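PDB 3NNB: alginate lyase from Bacteroides ovatus, which probably cleaves the polysaccharide alginate by beta-elimination. Local coordinates for residues Q229-A234 against K245-F250. Sequence-based numbering, arbitrary orientation.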
loop_
_atom_site.group_PDB
_atom_site.type_symbol
_atom_site.label_atom_id
_atom_site.label_comp_id
_atom_site.label_asym_id
_atom_site.label_seq_id
_atom_site.Cartn_x
_atom_site.Cartn_y
_atom_site.Cartn_z
ATOM N N GLN A 229 -0.102 6.835 5.180
ATOM C CA GLN A 229 -1.161 6.085 5.838
ATOM C C GLN A 229 -1.869 7.002 6.830
ATOM O O GLN A 229 -3.086 7.048 6.857
ATOM C CB GLN A 229 -0.555 4.897 6.608
ATOM C CG GLN A 229 0.095 3.828 5.755
ATOM C CD GLN A 229 0.277 2.531 6.538
ATOM O OE1 GLN A 229 -0.711 1.853 6.854
ATOM N NE2 GLN A 229 1.544 2.154 6.822
ATOM N N LEU A 230 -1.115 7.766 7.629
ATOM C CA LEU A 230 -1.764 8.675 8.595
ATOM C C LEU A 230 -2.723 9.640 7.863
ATOM O O LEU A 230 -3.865 9.885 8.294
ATOM C CB LEU A 230 -0.723 9.443 9.407
ATOM C CG LEU A 230 -1.296 10.293 10.556
ATOM C CD1 LEU A 230 -1.799 9.384 11.688
ATOM C CD2 LEU A 230 -0.196 11.275 11.056
ATOM N N THR A 231 -2.264 10.148 6.725
ATOM C CA THR A 231 -3.037 11.126 5.938
ATOM C C THR A 231 -4.321 10.483 5.421
ATOM O O THR A 231 -5.412 11.030 5.580
ATOM C CB THR A 231 -2.207 11.700 4.827
ATOM O OG1 THR A 231 -1.061 12.356 5.382
ATOM C CG2 THR A 231 -3.016 12.750 4.011
ATOM N N ALA A 232 -4.189 9.307 4.799
ATOM C CA ALA A 232 -5.351 8.626 4.254
ATOM C C ALA A 232 -6.362 8.261 5.359
ATOM O O ALA A 232 -7.582 8.403 5.156
ATOM C CB ALA A 232 -4.912 7.344 3.543
ATOM N N TYR A 233 -5.879 7.758 6.502
ATOM C CA TYR A 233 -6.796 7.302 7.572
ATOM C C TYR A 233 -7.438 8.521 8.237
ATOM O O TYR A 233 -8.620 8.482 8.584
ATOM C CB TYR A 233 -6.112 6.396 8.584
ATOM C CG TYR A 233 -5.405 5.228 7.927
ATOM C CD1 TYR A 233 -5.759 4.788 6.687
ATOM C CD2 TYR A 233 -4.320 4.594 8.550
ATOM C CE1 TYR A 233 -5.050 3.734 6.054
ATOM C CE2 TYR A 233 -3.668 3.557 7.976
ATOM C CZ TYR A 233 -3.997 3.135 6.706
ATOM O OH TYR A 233 -3.262 2.146 6.076
ATOM N N ALA A 234 -6.676 9.609 8.347
ATOM C CA ALA A 234 -7.232 10.865 8.866
ATOM C C ALA A 234 -8.392 11.328 7.982
ATOM O O ALA A 234 -9.457 11.699 8.489
ATOM C CB ALA A 234 -6.113 11.967 8.962
ATOM N N LYS A 245 -2.086 18.959 7.898
ATOM C CA LYS A 245 -0.831 19.159 8.605
ATOM C C LYS A 245 0.245 18.192 8.101
ATOM O O LYS A 245 1.372 18.582 7.859
ATOM C CB LYS A 245 -1.014 18.983 10.104
ATOM C CG LYS A 245 0.284 18.890 10.877
ATOM C CD LYS A 245 0.027 18.571 12.347
ATOM C CE LYS A 245 1.238 18.905 13.207
ATOM N NZ LYS A 245 2.410 18.023 12.921
ATOM N N THR A 246 -0.126 16.918 7.978
ATOM C CA THR A 246 0.809 15.867 7.584
ATOM C C THR A 246 1.288 16.127 6.149
ATOM O O THR A 246 2.466 15.978 5.829
ATOM C CB THR A 246 0.148 14.479 7.747
ATOM O OG1 THR A 246 -0.354 14.368 9.079
ATOM C CG2 THR A 246 1.166 13.338 7.486
ATOM N N ILE A 247 0.369 16.540 5.296
ATOM C CA ILE A 247 0.712 16.914 3.901
ATOM C C ILE A 247 1.669 18.094 3.845
ATOM O O ILE A 247 2.678 18.074 3.128
ATOM C CB ILE A 247 -0.551 17.196 3.076
ATOM C CG1 ILE A 247 -1.349 15.882 2.863
ATOM C CG2 ILE A 247 -0.204 17.827 1.698
ATOM C CD1 ILE A 247 -2.776 16.055 2.322
ATOM N N GLN A 248 1.357 19.145 4.598
ATOM C CA GLN A 248 2.171 20.352 4.551
ATOM C C GLN A 248 3.575 20.131 5.050
ATOM O O GLN A 248 4.496 20.741 4.533
ATOM C CB GLN A 248 1.444 21.498 5.267
ATOM C CG GLN A 248 0.259 21.948 4.359
ATOM C CD GLN A 248 -0.713 22.907 4.998
ATOM O OE1 GLN A 248 -0.669 23.161 6.204
ATOM N NE2 GLN A 248 -1.639 23.410 4.186
ATOM N N GLU A 249 3.747 19.215 5.992
ATOM C CA GLU A 249 5.058 18.878 6.526
ATOM C C GLU A 249 5.845 17.851 5.707
ATOM O O GLU A 249 7.062 17.669 5.910
ATOM C CB GLU A 249 4.919 18.395 7.962
ATOM C CG GLU A 249 4.399 19.473 8.867
ATOM C CD GLU A 249 4.262 19.032 10.317
ATOM O OE1 GLU A 249 4.528 17.860 10.672
ATOM O OE2 GLU A 249 3.888 19.906 11.106
ATOM N N PHE A 250 5.154 17.182 4.778
ATOM C CA PHE A 250 5.720 16.029 4.065
ATOM C C PHE A 250 6.961 16.357 3.197
ATOM O O PHE A 250 7.941 15.618 3.243
ATOM C CB PHE A 250 4.592 15.325 3.297
ATOM C CG PHE A 250 4.978 14.090 2.532
ATOM C CD1 PHE A 250 4.938 12.829 3.146
ATOM C CD2 PHE A 250 5.292 14.166 1.187
ATOM C CE1 PHE A 250 5.214 11.698 2.426
ATOM C CE2 PHE A 250 5.580 13.037 0.476
ATOM C CZ PHE A 250 5.492 11.804 1.091
#
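Leu230 and Thr231 meet Thr246 and Ile247 in a buried, purely van der Waals contact between two helices that follow one another in the chain, 221-236 and 240-258. The short segments run nearly antiparallel, at 154° between their N-to-C directions, and their axes come within 9.7 Å. Small side chains sit at the crossing: the CA atoms of Thr231 and Thr246 are 6.3 Å apart, the nearest such pair. The two threonine side chains pass alongside each other, pointing in opposite directions, and Thr231 OG1 lies 3.2 Å from the methyl CG2 of Thr246, a tight approach of oxygen to carbon. Neither hydroxyl bonds across the interface. Each turns back along its own helix, Thr231 OG1 to the carbonyl of Asp227 and Thr246 OG1 to that of Leu242, which satisfies both buried oxygens. In Thr246 the same rotation sets CG2 anti to the backbone N and OG1 beside it (chi1 -53°), serving the intrahelical bond and the methyl contact together. With only three residues between the two helices, the pair forms an alpha-helical hairpin, the building unit expected of the six-hairpin clan to which this lyase family belongs. The Thr231 and Ile247 side chains lie roughly perpendicular, and Thr231 CG2 rests against the CG1-CD1 bond of Ile247, 3.7 Å from each of the two carbons. The CB of Ile247 does not aim at the partner helix, and CG1 and CD1 bring the branch to it. Leu230 likewise crosses Thr246 steeply, its CD2 methyl 3.7 Å from Thr246 OG1. Helix 274-293 touches both helices of the hairpin, through Met288 and Ile291 on Thr231 and Ala292 on Ile247, while Met206 of helix 189-208 packs on Leu230.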